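Local coordinates for protein lombricine kinase (Urechis caupo, PDB 3JPZ) that probably catalyses the reversible transfer of a phosphoryl group between ATP and the guanidino compound lombricine, as a member of the phosphagen kinase family, at residues Pro12-His17 against Pro50-Phe55; Cys19-His24 against Ile59-Gly64. All coordinates share one frame; numbering follows the deposited sequence. Where two conformers were deposited one is given.

Interaction 1: residues Pro12-His17 against Pro50-Phe55; sequences PDYANH and PSVDNF. With NO3 (nitrate ion), chain D.
His17 and Phe55 bring the two backbones closest, with their CA atoms 4.4 Å apart, where a type II turn from Tyr14 to His17 lies against the C-terminal end of helix 44-53. The His17 side chain makes the largest contribution to the contact. Its NE2 donates to Val52 O at 2.6 Å, a short and nearly straight bond (163°) that lies in the ring plane. On the other side of the ring, ND1 donates to Ala15 O within the turn, also in the ring plane. Two bonds thus fix the rotation of the imidazole. His17 CD2 lies 3.1 Å from Ser51 O and 3.2 Å from Asn54 O. One face of the imidazole is covered by Phe55, with ring centroids 3.9 Å apart and planes inclined at 35°. His17 CE1 comes nearest, over the Phe55 ring but toward its CE2 and CZ rim.

Tyr14 approaches the helix with its hydroxyl end. In the Ser51 conformer given, Tyr14 OH donates to Ser51 OG at 2.7 Å, while Ser51 OG is also hydrogen-bonded to Ile48 O one turn back. Val52 CG2, anti to its own carbonyl carbon, meets Pro12 CG at 3.8 Å and lies near Tyr14 OH. Beyond the contact, Phe55 packs on Trp198 of the second subunit, and Asp53 accepts from the backbone of Asp197 of that subunit. Asn54 ND2 donates to a nitrate ion, probably from the crystallisation liquor.

Both His17 nitrogens act as donors in this geometry, and three backbone carbonyls, of Ala15, Ser51 and Val52, lie at the ring edge. This is consistent with a protonated imidazole, which the partial negative charge of a helix C-terminus would tend to stabilise.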
loop_
_atom_site.group_PDB
_atom_site.type_symbol
_atom_site.label_atom_id
_atom_site.label_comp_id
_atom_site.label_asym_id
_atom_site.label_seq_id
_atom_site.Cartn_x
_atom_site.Cartn_y
_atom_site.Cartn_z
ATOM N N PRO A 12 12.337 -0.213 -14.510
ATOM C CA PRO A 12 10.989 -0.777 -14.575
ATOM C C PRO A 12 10.699 -1.373 -15.939
ATOM O O PRO A 12 11.272 -0.937 -16.926
ATOM C CB PRO A 12 10.088 0.436 -14.338
ATOM C CG PRO A 12 10.934 1.382 -13.547
ATOM C CD PRO A 12 12.337 1.178 -14.029
ATOM N N ASP A 13 9.821 -2.366 -15.968
ATOM C CA ASP A 13 9.306 -2.911 -17.208
ATOM C C ASP A 13 7.984 -2.222 -17.482
ATOM O O ASP A 13 6.976 -2.504 -16.833
ATOM C CB ASP A 13 9.101 -4.424 -17.088
ATOM C CG ASP A 13 8.548 -5.035 -18.355
ATOM O OD1 ASP A 13 8.320 -4.280 -19.326
ATOM O OD2 ASP A 13 8.351 -6.268 -18.384
ATOM N N TYR A 14 7.992 -1.303 -18.435
ATOM C CA TYR A 14 6.816 -0.499 -18.703
ATOM C C TYR A 14 5.945 -1.131 -19.784
ATOM O O TYR A 14 5.044 -0.493 -20.306
ATOM C CB TYR A 14 7.215 0.930 -19.079
ATOM C CG TYR A 14 7.569 1.764 -17.865
ATOM C CD1 TYR A 14 8.864 2.208 -17.645
ATOM C CD2 TYR A 14 6.603 2.076 -16.917
ATOM C CE1 TYR A 14 9.181 2.967 -16.523
ATOM C CE2 TYR A 14 6.913 2.827 -15.790
ATOM C CZ TYR A 14 8.199 3.266 -15.597
ATOM O OH TYR A 14 8.493 4.011 -14.465
ATOM N N ALA A 15 6.221 -2.387 -20.110
ATOM C CA ALA A 15 5.389 -3.108 -21.053
ATOM C C ALA A 15 3.981 -3.148 -20.490
ATOM O O ALA A 15 3.776 -3.474 -19.315
ATOM C CB ALA A 15 5.922 -4.521 -21.280
ATOM N N ASN A 16 3.019 -2.769 -21.322
ATOM C CA ASN A 16 1.610 -2.847 -20.959
ATOM C C ASN A 16 1.228 -1.802 -19.909
ATOM O O ASN A 16 0.209 -1.929 -19.237
ATOM C CB ASN A 16 1.273 -4.256 -20.464
ATOM C CG ASN A 16 1.551 -5.325 -21.510
ATOM O OD1 ASN A 16 0.874 -5.399 -22.541
ATOM N ND2 ASN A 16 2.548 -6.164 -21.247
ATOM N N HIS A 17 2.061 -0.775 -19.777
ATOM C CA HIS A 17 1.780 0.340 -18.878
ATOM C C HIS A 17 1.328 1.555 -19.672
ATOM O O HIS A 17 2.028 2.011 -20.574
ATOM C CB HIS A 17 3.023 0.712 -18.072
ATOM C CG HIS A 17 3.275 -0.175 -16.897
ATOM N ND1 HIS A 17 3.589 -1.510 -17.024
ATOM C CD2 HIS A 17 3.277 0.089 -15.568
ATOM C CE1 HIS A 17 3.772 -2.032 -15.824
ATOM N NE2 HIS A 17 3.587 -1.083 -14.923
ATOM N N PRO A 50 4.653 4.732 -8.304
ATOM C CA PRO A 50 3.260 4.579 -8.738
ATOM C C PRO A 50 3.145 4.182 -10.208
ATOM O O PRO A 50 2.256 3.414 -10.581
ATOM C CB PRO A 50 2.670 5.975 -8.531
ATOM C CG PRO A 50 3.529 6.597 -7.484
ATOM C CD PRO A 50 4.905 6.051 -7.702
ATOM N N SER A 51 4.052 4.719 -11.018
ATOM C CA SER A 51 4.042 4.479 -12.458
ATOM C C SER A 51 4.314 3.013 -12.787
ATOM O O SER A 51 3.916 2.521 -13.839
ATOM C CB SER A 51 5.077 5.366 -13.153
ATOM O OG SER A 51 6.391 4.882 -12.950
ATOM N N VAL A 52 4.978 2.312 -11.880
ATOM C CA VAL A 52 5.291 0.916 -12.094
ATOM C C VAL A 52 4.148 0.009 -11.618
ATOM O O VAL A 52 3.755 -0.916 -12.335
ATOM C CB VAL A 52 6.610 0.534 -11.385
ATOM C CG1 VAL A 52 7.104 -0.829 -11.859
ATOM C CG2 VAL A 52 7.667 1.597 -11.636
ATOM N N ASP A 53 3.615 0.284 -10.425
ATOM C CA ASP A 53 2.569 -0.545 -9.814
ATOM C C ASP A 53 1.275 -0.546 -10.616
ATOM O O ASP A 53 0.594 -1.570 -10.729
ATOM C CB ASP A 53 2.237 -0.043 -8.413
ATOM C CG ASP A 53 3.418 -0.116 -7.464
ATOM O OD1 ASP A 53 4.197 -1.087 -7.541
ATOM O OD2 ASP A 53 3.561 0.802 -6.636
ATOM N N ASN A 54 0.935 0.624 -11.141
ATOM C CA ASN A 54 -0.317 0.827 -11.840
ATOM C C ASN A 54 -0.092 0.640 -13.333
ATOM O O ASN A 54 0.780 1.274 -13.919
ATOM C CB ASN A 54 -0.849 2.234 -11.537
ATOM C CG ASN A 54 -2.264 2.456 -12.052
ATOM O OD1 ASN A 54 -2.848 1.588 -12.694
ATOM N ND2 ASN A 54 -2.817 3.631 -11.771
ATOM N N PHE A 55 -0.870 -0.246 -13.942
ATOM C CA PHE A 55 -0.682 -0.579 -15.344
ATOM C C PHE A 55 -1.530 0.297 -16.263
ATOM O O PHE A 55 -1.305 0.339 -17.476
ATOM C CB PHE A 55 -1.005 -2.057 -15.585
ATOM C CG PHE A 55 0.122 -2.992 -15.242
ATOM C CD1 PHE A 55 0.521 -3.168 -13.922
ATOM C CD2 PHE A 55 0.762 -3.722 -16.233
ATOM C CE1 PHE A 55 1.550 -4.039 -13.601
ATOM C CE2 PHE A 55 1.797 -4.596 -15.921
ATOM C CZ PHE A 55 2.187 -4.755 -14.596
HETATM N N NO3 D . -1.176 6.508 -10.223
HETATM O O1 NO3 D . -1.653 5.370 -9.572
HETATM O O2 NO3 D . 0.049 6.459 -10.901
HETATM O O3 NO3 D . -1.926 7.688 -10.201
#

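Interaction 2: residues Cys19-His24 against Ile59-Gly64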
loop_
_atom_site.group_PDB
_atom_site.type_symbol
_atom_site.label_atom_id
_atom_site.label_comp_id
_atom_site.label_asym_id
_atom_site.label_seq_id
_atom_site.Cartn_x
_atom_site.Cartn_y
_atom_site.Cartn_z
ATOM N N CYS A 19 1.005 4.405 -18.291
ATOM C CA CYS A 19 1.447 5.550 -17.486
ATOM C C CYS A 19 2.249 6.570 -18.296
ATOM O O CYS A 19 3.071 6.214 -19.131
ATOM C CB CYS A 19 2.289 5.080 -16.300
ATOM S SG CYS A 19 3.792 4.194 -16.773
ATOM N N VAL A 20 2.027 7.846 -18.012
ATOM C CA VAL A 20 2.779 8.918 -18.652
ATOM C C VAL A 20 4.277 8.768 -18.405
ATOM O O VAL A 20 5.091 8.971 -19.308
ATOM C CB VAL A 20 2.330 10.285 -18.122
ATOM C CG1 VAL A 20 3.174 11.391 -18.724
ATOM C CG2 VAL A 20 0.849 10.504 -18.418
ATOM N N VAL A 21 4.641 8.398 -17.183
ATOM C CA VAL A 21 6.052 8.334 -16.815
ATOM C C VAL A 21 6.789 7.376 -17.733
ATOM O O VAL A 21 7.909 7.655 -18.157
ATOM C CB VAL A 21 6.248 7.889 -15.365
ATOM C CG1 VAL A 21 7.694 7.485 -15.115
ATOM C CG2 VAL A 21 5.830 8.996 -14.413
ATOM N N GLY A 22 6.140 6.258 -18.048
ATOM C CA GLY A 22 6.747 5.203 -18.840
ATOM C C GLY A 22 7.021 5.572 -20.284
ATOM O O GLY A 22 7.816 4.923 -20.951
ATOM N N ARG A 23 6.355 6.611 -20.773
ATOM C CA ARG A 23 6.573 7.069 -22.140
ATOM C C ARG A 23 7.694 8.093 -22.216
ATOM O O ARG A 23 8.142 8.437 -23.308
ATOM C CB ARG A 23 5.295 7.660 -22.721
ATOM C CG ARG A 23 4.325 6.606 -23.226
ATOM C CD ARG A 23 3.203 7.236 -24.028
ATOM N NE ARG A 23 2.434 8.199 -23.245
ATOM C CZ ARG A 23 1.446 7.879 -22.412
ATOM N NH1 ARG A 23 1.101 6.610 -22.239
ATOM N NH2 ARG A 23 0.800 8.829 -21.747
ATOM N N HIS A 24 8.141 8.573 -21.058
ATOM C CA HIS A 24 9.218 9.563 -20.999
ATOM C C HIS A 24 10.471 9.056 -20.288
ATOM O O HIS A 24 11.569 9.563 -20.520
ATOM C CB HIS A 24 8.720 10.841 -20.324
ATOM C CG HIS A 24 7.617 11.523 -21.073
ATOM N ND1 HIS A 24 7.834 12.229 -22.238
ATOM C CD2 HIS A 24 6.288 11.601 -20.828
ATOM C CE1 HIS A 24 6.688 12.713 -22.678
ATOM N NE2 HIS A 24 5.734 12.349 -21.840
ATOM N N ILE A 59 -0.519 9.186 -14.464
ATOM C CA ILE A 59 0.731 9.903 -14.603
ATOM C C ILE A 59 1.828 9.012 -14.057
ATOM O O ILE A 59 2.760 8.670 -14.758
ATOM C CB ILE A 59 0.739 11.222 -13.823
ATOM C CG1 ILE A 59 -0.411 12.123 -14.274
ATOM C CG2 ILE A 59 2.058 11.920 -14.025
ATOM C CD1 ILE A 59 -0.475 13.442 -13.520
ATOM N N GLY A 60 1.697 8.641 -12.789
ATOM C CA GLY A 60 2.613 7.709 -12.158
ATOM C C GLY A 60 3.813 8.367 -11.508
ATOM O O GLY A 60 4.690 7.686 -10.973
ATOM N N LEU A 61 3.866 9.691 -11.569
ATOM C CA LEU A 61 4.985 10.437 -11.006
ATOM C C LEU A 61 4.530 11.228 -9.793
ATOM O O LEU A 61 3.502 11.887 -9.826
ATOM C CB LEU A 61 5.570 11.388 -12.049
ATOM C CG LEU A 61 6.762 12.222 -11.583
ATOM C CD1 LEU A 61 7.935 11.309 -11.264
ATOM C CD2 LEU A 61 7.149 13.256 -12.631
ATOM N N ILE A 62 5.308 11.180 -8.720
ATOM C CA ILE A 62 4.954 11.920 -7.520
ATOM C C ILE A 62 6.204 12.386 -6.777
ATOM O O ILE A 62 7.190 11.666 -6.679
ATOM C CB ILE A 62 4.060 11.076 -6.599
ATOM C CG1 ILE A 62 3.558 11.925 -5.430
ATOM C CG2 ILE A 62 4.817 9.847 -6.117
ATOM C CD1 ILE A 62 2.332 11.365 -4.741
ATOM N N ALA A 63 6.168 13.616 -6.286
ATOM C CA ALA A 63 7.299 14.169 -5.562
ATOM C C ALA A 63 7.294 13.652 -4.144
ATOM O O ALA A 63 6.261 13.647 -3.475
ATOM C CB ALA A 63 7.245 15.698 -5.575
ATOM N N GLY A 64 8.450 13.193 -3.689
ATOM C CA GLY A 64 8.618 12.887 -2.286
ATOM C C GLY A 64 8.805 14.170 -1.499
ATOM O O GLY A 64 8.533 14.230 -0.300
#
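Val21 meets Ile59 through its backbone N and side chain, and Leu61 through CG2. Val21 N donates to Ile59 O at 3.1 Å, with the donor nearly along the C=O axis (161°). Val21 CG2 is anti to the carbonyl carbon of its own residue and points into the bend of the loop. This is the tight part: Val21 CG2 lies 3.6 Å from Gly60 C and 3.4 Å from Leu61 CB, the latter closer than usual for two carbons. Gly60 takes a positive phi (90°), which glycine adopts readily. Leu61 continues onto Phe76 of helix 73-83 and Val47 of helix 44-53.

The other side is looser. Val20 CB is 4.4 Å from Ile59 CG2, and both residues are partly exposed. The CB of Ile59 points away from the 19-24 segment, and its side chain packs on Val79 and Lys83 of helix 73-83.

A loop carbonyl here accepts an N-H from the first turn of a short, weakly bonded helix. Such loop-to-helix packing belongs to the small helical N-terminal domain of phosphagen kinases.

Overall arrangement
The centres of the two interactions lie about 9 Å apart, in the N-terminal domain of the family, which has no strand here. Their segments alternate along the chain: 12-17, 19-24, 50-55, 59-64. A short N-terminal run therefore lies twice against the end of helix 44-53 and the loop after it. The contacts touch directly. Ser51 CB packs 3.2 Å from Gly60 O, and Cys19 SG lies 3.5 Å from Tyr14 CD2. Interaction 1 faces the second subunit, while no other chain touches interaction 2, which is nearer the chain centre. Together they tie the first loop and short helix of the domain to helix 44-53 and the loop after it, beside the dimer interface.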